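PDB 1L6R: phosphoglycolate phosphatase, which catalyses the magnesium-dependent dephosphorylation of 2-phosphoglycolate to glycolate and, less efficiently, releases phosphate from inorganic pyrophosphate, working as a homodimer. Local coordinates for residues I5-I10 / N159-M164; E94-R99 / R128-S133. The protein carries 1 engineered substitution. All coordinates share one frame; numbering follows the deposited sequence. Where two conformers were deposited one is given.

Interaction 1. Residues I5-I10 / N159-M164; sequences IRLAAI and NKLKEM
Strand 7-10 and the last turns of helix 154-164 face each other at a CA separation of 8.7 Å between Ala9 and Leu161, with no hydrogen bond passing between them. Within 159-164, Leu161 alone meets the strand, and its CD1 does all the touching: it lies 4.2 Å from Leu7 CD2 and equally 4.2 Å from Ala9 CB. Leu7 and Ala9, two residues apart, present their CB atoms to the helix, while that of Ala8 between them points the other way, as the alternation of a beta strand requires. With CG swung opposite the backbone N (chi1 -177°), Leu7 extends its CD2 methyl toward the helix; the two leucine side chains cross at about a right angle and meet methyl to methyl. All three residues are buried and the contact is purely apolar. The strand ends at Asp11, the catalytic nucleophile of this HAD-type hydrolase, and the helix starts at Lys154, which probably binds substrate, as in related enzymes. Strand 7-11 runs parallel between strands 40-44 and 172-175; the helix covers this face of the sheet, where Leu161 also rests on Ser42 of strand 40-44 and Phe66 of strand 65-67.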
loop_
_atom_site.group_PDB
_atom_site.type_symbol
_atom_site.label_atom_id
_atom_site.label_comp_id
_atom_site.label_asym_id
_atom_site.label_seq_id
_atom_site.Cartn_x
_atom_site.Cartn_y
_atom_site.Cartn_z
ATOM N N ILE A 5 14.589 8.823 -14.471
ATOM C CA ILE A 5 13.432 7.970 -14.717
ATOM C C ILE A 5 13.719 6.986 -15.847
ATOM O O ILE A 5 14.048 7.387 -16.968
ATOM C CB ILE A 5 12.197 8.821 -15.076
ATOM C CG1 ILE A 5 11.806 9.692 -13.878
ATOM C CG2 ILE A 5 11.043 7.916 -15.512
ATOM C CD1 ILE A 5 10.798 10.761 -14.210
ATOM N N ARG A 6 13.597 5.698 -15.544
ATOM C CA ARG A 6 13.844 4.649 -16.524
ATOM C C ARG A 6 12.577 3.907 -16.926
ATOM O O ARG A 6 12.533 3.268 -17.974
ATOM C CB ARG A 6 14.854 3.645 -15.968
ATOM C CG ARG A 6 16.228 4.246 -15.722
ATOM C CD ARG A 6 17.117 3.311 -14.924
ATOM N NE ARG A 6 17.354 2.040 -15.602
ATOM C CZ ARG A 6 18.047 1.040 -15.072
ATOM N NH1 ARG A 6 18.570 1.168 -13.859
ATOM N NH2 ARG A 6 18.218 -0.087 -15.750
ATOM N N LEU A 7 11.545 4.000 -16.097
ATOM C CA LEU A 7 10.304 3.300 -16.385
ATOM C C LEU A 7 9.106 4.111 -15.927
ATOM O O LEU A 7 9.153 4.750 -14.871
ATOM C CB LEU A 7 10.319 1.935 -15.683
ATOM C CG LEU A 7 9.120 1.002 -15.909
ATOM C CD1 LEU A 7 9.583 -0.439 -15.798
ATOM C CD2 LEU A 7 8.003 1.299 -14.904
ATOM N N ALA A 8 8.053 4.099 -16.742
ATOM C CA ALA A 8 6.810 4.788 -16.407
ATOM C C ALA A 8 5.667 3.776 -16.412
ATOM O O ALA A 8 5.495 3.020 -17.369
ATOM C CB ALA A 8 6.519 5.904 -17.405
ATOM N N ALA A 9 4.902 3.760 -15.323
ATOM C CA ALA A 9 3.754 2.864 -15.193
ATOM C C ALA A 9 2.534 3.772 -15.291
ATOM O O ALA A 9 2.363 4.692 -14.488
ATOM C CB ALA A 9 3.793 2.139 -13.854
ATOM N N ILE A 10 1.686 3.497 -16.274
ATOM C CA ILE A 10 0.533 4.340 -16.552
ATOM C C ILE A 10 -0.828 3.663 -16.461
ATOM O O ILE A 10 -1.020 2.569 -16.992
ATOM C CB ILE A 10 0.664 4.926 -17.980
ATOM C CG1 ILE A 10 2.051 5.549 -18.171
ATOM C CG2 ILE A 10 -0.431 5.948 -18.237
ATOM C CD1 ILE A 10 2.319 6.029 -19.588
ATOM N N ASN A 159 5.606 -2.617 -7.691
ATOM C CA ASN A 159 6.696 -3.276 -6.987
ATOM C C ASN A 159 7.228 -4.430 -7.829
ATOM O O ASN A 159 8.429 -4.699 -7.831
ATOM C CB ASN A 159 6.238 -3.788 -5.623
ATOM C CG ASN A 159 6.268 -2.709 -4.571
ATOM O OD1 ASN A 159 7.234 -1.957 -4.474
ATOM N ND2 ASN A 159 5.217 -2.630 -3.774
ATOM N N LYS A 160 6.339 -5.110 -8.548
ATOM C CA LYS A 160 6.759 -6.222 -9.398
ATOM C C LYS A 160 7.654 -5.703 -10.529
ATOM O O LYS A 160 8.660 -6.322 -10.858
ATOM C CB LYS A 160 5.532 -6.937 -9.962
ATOM C CG LYS A 160 5.866 -8.105 -10.864
ATOM C CD LYS A 160 4.714 -9.081 -10.917
ATOM C CE LYS A 160 4.525 -9.773 -9.569
ATOM N NZ LYS A 160 5.733 -10.555 -9.184
ATOM N N LEU A 161 7.290 -4.571 -11.125
ATOM C CA LEU A 161 8.110 -3.985 -12.188
ATOM C C LEU A 161 9.481 -3.584 -11.633
ATOM O O LEU A 161 10.514 -3.784 -12.285
ATOM C CB LEU A 161 7.401 -2.761 -12.777
ATOM C CG LEU A 161 6.165 -3.057 -13.638
ATOM C CD1 LEU A 161 5.380 -1.784 -13.850
ATOM C CD2 LEU A 161 6.595 -3.648 -14.977
ATOM N N LYS A 162 9.484 -3.022 -10.429
ATOM C CA LYS A 162 10.725 -2.603 -9.783
ATOM C C LYS A 162 11.661 -3.796 -9.671
ATOM O O LYS A 162 12.847 -3.691 -9.985
ATOM C CB LYS A 162 10.429 -2.024 -8.398
ATOM C CG LYS A 162 11.671 -1.700 -7.570
ATOM C CD LYS A 162 11.300 -0.916 -6.322
ATOM C CE LYS A 162 12.481 -0.738 -5.384
ATOM N NZ LYS A 162 12.790 -2.011 -4.684
ATOM N N GLU A 163 11.118 -4.928 -9.231
ATOM C CA GLU A 163 11.892 -6.157 -9.079
ATOM C C GLU A 163 12.382 -6.681 -10.428
ATOM O O GLU A 163 13.552 -7.027 -10.584
ATOM C CB GLU A 163 11.034 -7.229 -8.400
ATOM C CG GLU A 163 11.698 -8.594 -8.291
ATOM C CD GLU A 163 10.772 -9.645 -7.712
ATOM O OE1 GLU A 163 10.318 -9.472 -6.561
ATOM O OE2 GLU A 163 10.496 -10.645 -8.408
ATOM N N MET A 164 11.476 -6.739 -11.398
ATOM C CA MET A 164 11.792 -7.225 -12.736
ATOM C C MET A 164 12.913 -6.455 -13.428
ATOM O O MET A 164 13.753 -7.047 -14.119
ATOM C CB MET A 164 10.528 -7.190 -13.608
ATOM C CG MET A 164 9.476 -8.210 -13.201
ATOM S SD MET A 164 7.903 -7.999 -14.073
ATOM C CE MET A 164 8.368 -8.573 -15.698
#

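Interaction 2. Residues E94-R99 / R128-S133; sequences EEMSKR and RKEAES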
loop_
_atom_site.group_PDB
_atom_site.type_symbol
_atom_site.label_atom_id
_atom_site.label_comp_id
_atom_site.label_asym_id
_atom_site.label_seq_id
_atom_site.Cartn_x
_atom_site.Cartn_y
_atom_site.Cartn_z
ATOM N N GLU A 94 -21.351 -15.069 -7.445
ATOM C CA GLU A 94 -22.412 -16.043 -7.663
ATOM C C GLU A 94 -23.429 -15.996 -6.524
ATOM O O GLU A 94 -24.635 -15.984 -6.763
ATOM C CB GLU A 94 -21.812 -17.448 -7.778
ATOM C CG GLU A 94 -22.825 -18.554 -8.036
ATOM C CD GLU A 94 -22.182 -19.933 -8.098
ATOM O OE1 GLU A 94 -22.920 -20.930 -8.252
ATOM O OE2 GLU A 94 -20.938 -20.020 -7.992
ATOM N N GLU A 95 -22.937 -15.948 -5.290
ATOM C CA GLU A 95 -23.810 -15.910 -4.118
ATOM C C GLU A 95 -24.528 -14.571 -3.967
ATOM O O GLU A 95 -25.747 -14.516 -3.776
ATOM C CB GLU A 95 -22.997 -16.186 -2.849
ATOM C CG GLU A 95 -22.185 -17.473 -2.881
ATOM C CD GLU A 95 -21.366 -17.681 -1.620
ATOM O OE1 GLU A 95 -20.546 -16.798 -1.285
ATOM O OE2 GLU A 95 -21.538 -18.731 -0.964
ATOM N N MET A 96 -23.768 -13.488 -4.064
ATOM C CA MET A 96 -24.316 -12.149 -3.899
ATOM C C MET A 96 -25.349 -11.770 -4.962
ATOM O O MET A 96 -26.292 -11.022 -4.685
ATOM C CB MET A 96 -23.168 -11.140 -3.892
ATOM C CG MET A 96 -23.462 -9.849 -3.160
ATOM S SD MET A 96 -23.924 -10.100 -1.425
ATOM C CE MET A 96 -22.510 -10.924 -0.793
ATOM N N SER A 97 -25.187 -12.284 -6.173
ATOM C CA SER A 97 -26.122 -11.963 -7.242
ATOM C C SER A 97 -27.511 -12.543 -6.969
ATOM O O SER A 97 -28.489 -12.158 -7.608
ATOM C CB SER A 97 -25.590 -12.486 -8.579
ATOM O OG SER A 97 -25.572 -13.907 -8.597
ATOM N N LYS A 98 -27.598 -13.458 -6.012
ATOM C CA LYS A 98 -28.881 -14.066 -5.685
ATOM C C LYS A 98 -29.737 -13.181 -4.783
ATOM O O LYS A 98 -30.958 -13.334 -4.740
ATOM C CB LYS A 98 -28.668 -15.426 -5.012
ATOM C CG LYS A 98 -28.006 -16.462 -5.905
ATOM C CD LYS A 98 -27.706 -17.739 -5.127
ATOM C CE LYS A 98 -27.016 -18.774 -6.003
ATOM N NZ LYS A 98 -26.625 -19.992 -5.232
ATOM N N ARG A 99 -29.113 -12.251 -4.067
ATOM C CA ARG A 99 -29.873 -11.387 -3.170
ATOM C C ARG A 99 -29.601 -9.891 -3.291
ATOM O O ARG A 99 -30.002 -9.110 -2.425
ATOM C CB ARG A 99 -29.669 -11.842 -1.726
ATOM C CG ARG A 99 -28.223 -12.000 -1.312
ATOM C CD ARG A 99 -28.093 -13.127 -0.300
ATOM N NE ARG A 99 -26.761 -13.188 0.292
ATOM C CZ ARG A 99 -26.261 -12.244 1.078
ATOM N NH1 ARG A 99 -26.989 -11.174 1.361
ATOM N NH2 ARG A 99 -25.043 -12.368 1.585
ATOM N N ARG A 128 -19.947 -4.081 -0.268
ATOM C CA ARG A 128 -18.585 -3.789 0.151
ATOM C C ARG A 128 -18.327 -4.413 1.523
ATOM O O ARG A 128 -17.279 -5.005 1.755
ATOM C CB ARG A 128 -18.322 -2.278 0.201
ATOM C CG ARG A 128 -16.956 -1.945 0.807
ATOM C CD ARG A 128 -16.559 -0.492 0.616
ATOM N NE ARG A 128 -16.087 -0.234 -0.743
ATOM C CZ ARG A 128 -16.566 0.723 -1.530
ATOM N NH1 ARG A 128 -17.539 1.511 -1.097
ATOM N NH2 ARG A 128 -16.063 0.902 -2.743
ATOM N N LYS A 129 -19.295 -4.282 2.428
ATOM C CA LYS A 129 -19.151 -4.852 3.762
ATOM C C LYS A 129 -18.973 -6.364 3.664
ATOM O O LYS A 129 -18.088 -6.938 4.298
ATOM C CB LYS A 129 -20.378 -4.522 4.620
ATOM C CG LYS A 129 -20.480 -3.059 5.039
ATOM C CD LYS A 129 -21.716 -2.826 5.898
ATOM C CE LYS A 129 -21.824 -1.375 6.343
ATOM N NZ LYS A 129 -23.013 -1.150 7.213
ATOM N N GLU A 130 -19.814 -7.007 2.863
ATOM C CA GLU A 130 -19.727 -8.454 2.684
ATOM C C GLU A 130 -18.398 -8.847 2.042
ATOM O O GLU A 130 -17.761 -9.821 2.448
ATOM C CB GLU A 130 -20.883 -8.952 1.819
ATOM C CG GLU A 130 -22.231 -8.922 2.516
ATOM C CD GLU A 130 -22.212 -9.686 3.827
ATOM O OE1 GLU A 130 -21.826 -9.097 4.858
ATOM O OE2 GLU A 130 -22.569 -10.883 3.821
ATOM N N ALA A 131 -17.965 -8.078 1.050
ATOM C CA ALA A 131 -16.708 -8.377 0.377
ATOM C C ALA A 131 -15.515 -8.278 1.318
ATOM O O ALA A 131 -14.659 -9.168 1.353
ATOM C CB ALA A 131 -16.520 -7.429 -0.815
ATOM N N GLU A 132 -15.459 -7.206 2.099
ATOM C CA GLU A 132 -14.337 -7.035 3.004
ATOM C C GLU A 132 -14.327 -8.106 4.090
ATOM O O GLU A 132 -13.262 -8.493 4.571
ATOM C CB GLU A 132 -14.354 -5.619 3.595
ATOM C CG GLU A 132 -14.343 -4.548 2.504
ATOM C CD GLU A 132 -13.965 -3.171 3.002
ATOM O OE1 GLU A 132 -14.173 -2.888 4.197
ATOM O OE2 GLU A 132 -13.466 -2.361 2.190
ATOM N N SER A 133 -15.501 -8.616 4.449
ATOM C CA SER A 133 -15.572 -9.658 5.473
ATOM C C SER A 133 -15.016 -10.970 4.924
ATOM O O SER A 133 -14.759 -11.917 5.674
ATOM C CB SER A 133 -17.017 -9.868 5.937
ATOM O OG SER A 133 -17.783 -10.546 4.959
#
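Glu130 meets two side chains of segment 94-99, one with its carbon chain and one with its carboxylate. The methyl CE of Met96 packs against the aliphatic part, 3.7 Å from Glu130 CB and 3.9 Å from Glu130 CG. Arg99 NH2 stands 3.7 Å from Glu130 OE2, a long salt bridge; OE2 lies at the edge of the guanidinium, near its plane, but the carboxylate is turned 68° against that plane. Met96 SD sits 3.9 Å above one guanidinium face, offset toward the rim. Bends at chi2 (58°) and chi3 (59°) fold the methionine so that CE reaches Glu130. The contact joins helices 87-96 and 124-132 in the late turns of both, away from the metal and substrate sites; with the three-stranded antiparallel sheet, on which helix 124-132 packs through Ala131 on Leu147, they form the alpha/beta cap domain of HAD phosphatases, inserted into the core domain. Farther out, Tyr126 OH holds Arg99 NH1 more strongly, by a hydrogen bond, and Phe92 touches both Glu130 and Ala131. A serine in each segment turns back on the backbone: Ser97 OG donates to Glu94 O at 2.9 Å, and Ser133 OG to Glu130 O at 2.6 Å.

How the interactions relate
Interactions 1 and 2 share no helix or strand and lie on opposite sides of the chain's centre, their own centres about 34 Å apart and their nearest atoms about 20 Å apart. Interaction 1 is a buried strand-helix contact in the HAD core domain, built on the large mixed sheet, and is made by branched and small apolar side chains alone. Interaction 2, only partly buried, joins two helices of the cap domain through a methionine, with Arg99, three residues after Met96, adding a long salt bridge at the surface. Along the chain, segments 94-99 and 128-133 both fall between 5-10 and 159-164, so interaction 1 closes a long loop that contains interaction 2.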